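Local atomic coordinates of conserved exported protein (PDB entry 3CLW), a protein that is of unknown function, although its family relationship suggests that it may hydrolyse O-glycosidic bonds in carbohydrates. Residues A[67-72]-A[353-358]; A[202-207]-A[253-258]. One frame throughout, in Å; residues are numbered along the deposited sequence.

Overall arrangement
Both contacts are buried and belong to the same beta/alpha barrel, but to different layers of it. Interaction 1, its centre about 5 Å from that of the chain, joins side chains of two barrel strands, with a third strand, 6-25, paired to both of them. Interaction 2, its centre about 22 Å from that of the chain, joins the start of helix 204-221 to the end region of helix 251-256, outside the barrel. The centres of the contacts are about 23 Å apart. Their chemistry follows their place: an arginine–amide hydrogen bond in the interior, and aliphatic and thioether packing between the helices. Along the sequence, interaction 2 is nested within the span closed by interaction 1.

Interaction 1 (A[67-72]-A[353-358]); sequences NWRVNI and AWQWWT
Within the beta/alpha barrel, Arg69 of strand 68-71 and Gln355 of strand 353-356 meet through their side chains across strand 6-25, whose backbone bonds to Asn67 and Arg69 and which runs parallel to 353-356. The CA atoms of Asn67 and Gln355, 8.5 Å apart, are the nearest pair, a spacing that fits strands separated by another strand. Arg69 NH1 donates to Gln355 OE1 at 2.9 Å, but the N-H...O angle of 141° makes this a bent bond. The guanidinium and amide planes stand 74° apart, and OE1 comes to the edge of the guanidinium, tilted somewhat out of its plane. A turn about chi3 (55°) swings the guanidinium so that NH1 reaches OE1; Arg69 CD, before that bend, lies 3.4 Å from Gln355 OE1. On the other branch of the amide, Gln355 NE2 donates to Asn21 OD1, which fixes the amide's rotation with OE1 facing Arg69. Asn67 lies next to this amide, the two planes nearly parallel. Arg69 NH2 forms a salt bridge with Glu231, and Phe128 adds a cation-pi contact, so the buried charge has several partners. Side chains of strands 68-71, 226-232 and 353-356 thus converge inside the ring of parallel strands, as in a TIM barrel.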
loop_
_atom_site.group_PDB
_atom_site.type_symbol
_atom_site.label_atom_id
_atom_site.label_comp_id
_atom_site.label_asym_id
_atom_site.label_seq_id
_atom_site.Cartn_x
_atom_site.Cartn_y
_atom_site.Cartn_z
ATOM N N ASN A 67 2.283 -6.827 5.433
ATOM C CA ASN A 67 1.633 -5.857 6.312
ATOM C C ASN A 67 0.156 -5.897 5.917
ATOM O O ASN A 67 -0.177 -6.388 4.816
ATOM C CB ASN A 67 2.219 -4.448 6.133
ATOM C CG ASN A 67 1.495 -3.377 6.980
ATOM O OD1 ASN A 67 1.598 -3.344 8.210
ATOM N ND2 ASN A 67 0.784 -2.497 6.317
ATOM N N TRP A 68 -0.724 -5.434 6.805
ATOM C CA TRP A 68 -2.177 -5.331 6.503
ATOM C C TRP A 68 -2.679 -4.018 7.081
ATOM O O TRP A 68 -2.411 -3.723 8.254
ATOM C CB TRP A 68 -2.955 -6.506 7.109
ATOM C CG TRP A 68 -4.475 -6.572 6.822
ATOM C CD1 TRP A 68 -5.495 -6.599 7.753
ATOM C CD2 TRP A 68 -5.104 -6.685 5.542
ATOM N NE1 TRP A 68 -6.712 -6.725 7.134
ATOM C CE2 TRP A 68 -6.506 -6.784 5.770
ATOM C CE3 TRP A 68 -4.624 -6.702 4.218
ATOM C CZ2 TRP A 68 -7.439 -6.868 4.712
ATOM C CZ3 TRP A 68 -5.553 -6.800 3.159
ATOM C CH2 TRP A 68 -6.949 -6.880 3.421
ATOM N N ARG A 69 -3.349 -3.212 6.256
ATOM C CA ARG A 69 -3.810 -1.913 6.735
ATOM C C ARG A 69 -5.282 -1.999 7.197
ATOM O O ARG A 69 -6.174 -2.325 6.405
ATOM C CB ARG A 69 -3.627 -0.821 5.681
ATOM C CG ARG A 69 -2.173 -0.563 5.239
ATOM C CD ARG A 69 -2.093 0.412 4.045
ATOM N NE ARG A 69 -2.779 1.679 4.325
ATOM C CZ ARG A 69 -2.185 2.794 4.768
ATOM N NH1 ARG A 69 -0.862 2.860 4.969
ATOM N NH2 ARG A 69 -2.932 3.863 4.994
ATOM N N VAL A 70 -5.507 -1.710 8.480
ATOM C CA VAL A 70 -6.827 -1.764 9.095
ATOM C C VAL A 70 -7.439 -0.350 9.272
ATOM O O VAL A 70 -6.842 0.529 9.915
ATOM C CB VAL A 70 -6.748 -2.533 10.446
ATOM C CG1 VAL A 70 -8.103 -2.519 11.197
ATOM C CG2 VAL A 70 -6.277 -3.942 10.188
ATOM N N ASN A 71 -8.616 -0.148 8.688
ATOM C CA ASN A 71 -9.360 1.102 8.812
ATOM C C ASN A 71 -10.108 1.158 10.142
ATOM O O ASN A 71 -11.166 0.536 10.313
ATOM C CB ASN A 71 -10.368 1.254 7.644
ATOM C CG ASN A 71 -11.058 2.635 7.623
ATOM O OD1 ASN A 71 -12.163 2.767 7.124
ATOM N ND2 ASN A 71 -10.419 3.641 8.175
ATOM N N ILE A 72 -9.547 1.918 11.077
ATOM C CA ILE A 72 -10.197 2.186 12.336
ATOM C C ILE A 72 -11.337 3.158 12.039
ATOM O O ILE A 72 -11.123 4.268 11.524
ATOM C CB ILE A 72 -9.193 2.742 13.370
ATOM C CG1 ILE A 72 -8.079 1.702 13.646
ATOM C CG2 ILE A 72 -9.898 3.142 14.641
ATOM C CD1 ILE A 72 -8.565 0.336 14.159
ATOM N N ALA A 353 8.329 0.097 1.244
ATOM C CA ALA A 353 7.049 -0.624 1.243
ATOM C C ALA A 353 6.258 -0.165 0.044
ATOM O O ALA A 353 6.419 0.987 -0.381
ATOM C CB ALA A 353 6.254 -0.371 2.497
ATOM N N TRP A 354 5.416 -1.060 -0.491
ATOM C CA TRP A 354 4.432 -0.729 -1.538
ATOM C C TRP A 354 3.075 -1.284 -1.101
ATOM O O TRP A 354 2.973 -2.468 -0.776
ATOM C CB TRP A 354 4.853 -1.288 -2.912
ATOM C CG TRP A 354 4.103 -0.616 -4.000
ATOM C CD1 TRP A 354 4.481 0.513 -4.686
ATOM C CD2 TRP A 354 2.800 -0.974 -4.499
ATOM N NE1 TRP A 354 3.505 0.859 -5.588
ATOM C CE2 TRP A 354 2.455 -0.023 -5.482
ATOM C CE3 TRP A 354 1.882 -2.001 -4.193
ATOM C CZ2 TRP A 354 1.239 -0.077 -6.191
ATOM C CZ3 TRP A 354 0.674 -2.046 -4.877
ATOM C CH2 TRP A 354 0.372 -1.091 -5.879
ATOM N N GLN A 355 2.046 -0.437 -1.067
ATOM C CA GLN A 355 0.764 -0.829 -0.463
ATOM C C GLN A 355 -0.430 -0.531 -1.371
ATOM O O GLN A 355 -0.590 0.592 -1.870
ATOM C CB GLN A 355 0.585 -0.159 0.904
ATOM C CG GLN A 355 1.897 -0.105 1.737
ATOM C CD GLN A 355 1.680 0.300 3.164
ATOM O OE1 GLN A 355 1.076 1.341 3.422
ATOM N NE2 GLN A 355 2.166 -0.509 4.109
ATOM N N TRP A 356 -1.228 -1.561 -1.620
ATOM C CA TRP A 356 -2.512 -1.408 -2.310
ATOM C C TRP A 356 -3.502 -0.620 -1.469
ATOM O O TRP A 356 -3.375 -0.567 -0.251
ATOM C CB TRP A 356 -3.145 -2.804 -2.584
ATOM C CG TRP A 356 -2.586 -3.470 -3.749
ATOM C CD1 TRP A 356 -1.656 -4.482 -3.761
ATOM C CD2 TRP A 356 -2.903 -3.197 -5.114
ATOM N NE1 TRP A 356 -1.391 -4.860 -5.058
ATOM C CE2 TRP A 356 -2.137 -4.085 -5.908
ATOM C CE3 TRP A 356 -3.761 -2.280 -5.752
ATOM C CZ2 TRP A 356 -2.194 -4.076 -7.302
ATOM C CZ3 TRP A 356 -3.817 -2.270 -7.138
ATOM C CH2 TRP A 356 -3.056 -3.169 -7.898
ATOM N N TRP A 357 -4.494 -0.037 -2.134
ATOM C CA TRP A 357 -5.738 0.352 -1.495
ATOM C C TRP A 357 -6.520 -0.965 -1.189
ATOM O O TRP A 357 -5.911 -2.006 -0.840
ATOM C CB TRP A 357 -6.472 1.367 -2.419
ATOM C CG TRP A 357 -7.853 1.832 -2.033
ATOM C CD1 TRP A 357 -8.940 1.874 -2.855
ATOM C CD2 TRP A 357 -8.316 2.291 -0.743
ATOM N NE1 TRP A 357 -10.038 2.335 -2.178
ATOM C CE2 TRP A 357 -9.690 2.588 -0.878
ATOM C CE3 TRP A 357 -7.711 2.450 0.513
ATOM C CZ2 TRP A 357 -10.474 3.056 0.187
ATOM C CZ3 TRP A 357 -8.484 2.918 1.571
ATOM C CH2 TRP A 357 -9.858 3.213 1.399
ATOM N N THR A 358 -7.836 -0.955 -1.273
ATOM C CA THR A 358 -8.612 -2.155 -0.914
ATOM C C THR A 358 -8.113 -3.431 -1.653
ATOM O O THR A 358 -7.951 -3.420 -2.869
ATOM C CB THR A 358 -10.081 -1.957 -1.222
ATOM O OG1 THR A 358 -10.211 -1.687 -2.623
ATOM C CG2 THR A 358 -10.689 -0.763 -0.415
#

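Interaction 2 (A[202-207]-A[253-258]); sequences ATKADL and HSMFYK
Lys204 and Leu207, in the first turn of helix 204-221, pack against Ser254 and Met255 near the end of helix 251-256, a contact between helices of the outer layer of the TIM barrel. The nearest CA atoms, those of Lys204 and Met255, are 7.9 Å apart, a gap filled by side chains. Lys204 and Met255 cross at a slant, the lysine CG lying 4.1 Å from the thioether SD. Farther out, the lysine methylenes pass beside the serine hydroxyl, with Lys204 CE 3.4 Å from Ser254 OG. Bends at chi3 (-75°) and chi4 curl the lysine chain, and its amino end is held by a hydrogen bond from NZ to the carbonyl O of Asp249.

Leu207 meets Met255 at about a right angle. The methionine turns at chi3 (82°), which brings its terminal methyl against the leucine CB: Met255 CE is 3.8 Å from Leu207 CB and 3.9 Å from the carbonyl O of Lys204. Met255 and Leu207 also rest on Ile229 and Pro230 of strand 226-232, so the helix pair is seated on a barrel strand.

The start of helix 204-221 carries a capping box, with Thr203 at the N-cap. Asp206 N donates to Thr203 OG1 at 3.1 Å, and in return Thr203 N donates to Asp206 OD2 at 2.8 Å in a nearly straight bond (175°), while Ile150 N gives that same oxygen a second hydrogen bond.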
loop_
_atom_site.group_PDB
_atom_site.type_symbol
_atom_site.label_atom_id
_atom_site.label_comp_id
_atom_site.label_asym_id
_atom_site.label_seq_id
_atom_site.Cartn_x
_atom_site.Cartn_y
_atom_site.Cartn_z
ATOM N N ALA A 202 -6.397 18.469 5.858
ATOM C CA ALA A 202 -5.644 18.919 7.025
ATOM C C ALA A 202 -4.398 19.687 6.603
ATOM O O ALA A 202 -3.810 19.378 5.572
ATOM C CB ALA A 202 -5.264 17.724 7.965
ATOM N N THR A 203 -4.007 20.667 7.413
ATOM C CA THR A 203 -2.812 21.464 7.143
ATOM C C THR A 203 -1.581 20.830 7.819
ATOM O O THR A 203 -1.722 19.918 8.643
ATOM C CB THR A 203 -2.952 22.921 7.660
ATOM O OG1 THR A 203 -2.878 22.912 9.081
ATOM C CG2 THR A 203 -4.276 23.574 7.213
ATOM N N LYS A 204 -0.389 21.298 7.456
ATOM C CA LYS A 204 0.814 20.798 8.104
ATOM C C LYS A 204 0.792 21.116 9.598
ATOM O O LYS A 204 1.275 20.312 10.401
ATOM C CB LYS A 204 2.096 21.294 7.447
ATOM C CG LYS A 204 2.271 20.787 6.038
ATOM C CD LYS A 204 3.629 21.155 5.491
ATOM C CE LYS A 204 3.758 22.643 5.085
ATOM N NZ LYS A 204 2.740 23.003 4.079
ATOM N N ALA A 205 0.202 22.256 9.975
ATOM C CA ALA A 205 0.041 22.550 11.399
ATOM C C ALA A 205 -0.815 21.487 12.078
ATOM O O ALA A 205 -0.504 21.051 13.183
ATOM C CB ALA A 205 -0.511 23.969 11.638
ATOM N N ASP A 206 -1.883 21.064 11.410
ATOM C CA ASP A 206 -2.747 19.985 11.900
ATOM C C ASP A 206 -1.953 18.679 12.044
ATOM O O ASP A 206 -1.982 18.035 13.080
ATOM C CB ASP A 206 -3.937 19.801 10.957
ATOM C CG ASP A 206 -4.808 21.062 10.847
ATOM O OD1 ASP A 206 -4.913 21.835 11.836
ATOM O OD2 ASP A 206 -5.394 21.287 9.764
ATOM N N LEU A 207 -1.206 18.342 11.003
ATOM C CA LEU A 207 -0.437 17.124 10.965
ATOM C C LEU A 207 0.594 17.090 12.081
ATOM O O LEU A 207 0.779 16.055 12.743
ATOM C CB LEU A 207 0.241 16.974 9.592
ATOM C CG LEU A 207 -0.726 16.687 8.435
ATOM C CD1 LEU A 207 0.004 16.693 7.099
ATOM C CD2 LEU A 207 -1.490 15.367 8.625
ATOM N N HIS A 253 10.491 18.968 2.906
ATOM C CA HIS A 253 11.372 19.983 3.492
ATOM C C HIS A 253 10.805 20.576 4.768
ATOM O O HIS A 253 11.550 20.833 5.728
ATOM C CB HIS A 253 11.748 21.084 2.486
ATOM C CG HIS A 253 12.811 20.666 1.519
ATOM N ND1 HIS A 253 14.156 20.781 1.794
ATOM C CD2 HIS A 253 12.729 20.102 0.290
ATOM C CE1 HIS A 253 14.858 20.344 0.766
ATOM N NE2 HIS A 253 14.015 19.922 -0.159
ATOM N N SER A 254 9.494 20.758 4.783
ATOM C CA SER A 254 8.840 21.402 5.901
ATOM C C SER A 254 8.699 20.483 7.116
ATOM O O SER A 254 8.742 20.954 8.247
ATOM C CB SER A 254 7.482 21.912 5.465
ATOM O OG SER A 254 6.800 22.450 6.566
ATOM N N MET A 255 8.558 19.176 6.866
ATOM C CA MET A 255 8.269 18.174 7.914
ATOM C C MET A 255 9.427 17.204 8.171
ATOM O O MET A 255 9.592 16.730 9.302
ATOM C CB MET A 255 6.952 17.401 7.629
ATOM C CG MET A 255 5.672 18.295 7.551
ATOM S SD MET A 255 4.015 17.577 7.795
ATOM C CE MET A 255 3.992 17.576 9.567
ATOM N N PHE A 256 10.219 16.905 7.140
ATOM C CA PHE A 256 11.245 15.878 7.264
ATOM C C PHE A 256 12.693 16.380 7.035
ATOM O O PHE A 256 13.600 15.589 6.748
ATOM C CB PHE A 256 10.888 14.668 6.380
ATOM C CG PHE A 256 9.648 13.908 6.852
ATOM C CD1 PHE A 256 8.381 14.259 6.406
ATOM C CD2 PHE A 256 9.767 12.844 7.761
ATOM C CE1 PHE A 256 7.244 13.547 6.850
ATOM C CE2 PHE A 256 8.643 12.130 8.202
ATOM C CZ PHE A 256 7.384 12.484 7.758
ATOM N N TYR A 257 12.885 17.696 7.173
ATOM C CA TYR A 257 14.213 18.316 7.378
ATOM C C TYR A 257 14.263 18.895 8.787
ATOM O O TYR A 257 13.239 19.278 9.347
ATOM C CB TYR A 257 14.492 19.414 6.346
ATOM C CG TYR A 257 15.104 18.899 5.069
ATOM C CD1 TYR A 257 16.358 19.366 4.630
ATOM C CD2 TYR A 257 14.446 17.942 4.297
ATOM C CE1 TYR A 257 16.938 18.887 3.446
ATOM C CE2 TYR A 257 15.002 17.456 3.138
ATOM C CZ TYR A 257 16.253 17.923 2.702
ATOM O OH TYR A 257 16.801 17.427 1.533
ATOM N N LYS A 258 15.446 18.956 9.371
ATOM C CA LYS A 258 15.527 19.284 10.786
ATOM C C LYS A 258 15.215 20.742 11.049
ATOM O O LYS A 258 14.788 21.091 12.143
ATOM C CB LYS A 258 16.853 18.821 11.407
ATOM C CG LYS A 258 17.872 19.873 11.718
ATOM C CD LYS A 258 19.113 19.218 12.381
ATOM C CE LYS A 258 20.195 20.270 12.786
ATOM N NZ LYS A 258 21.087 20.664 11.642
#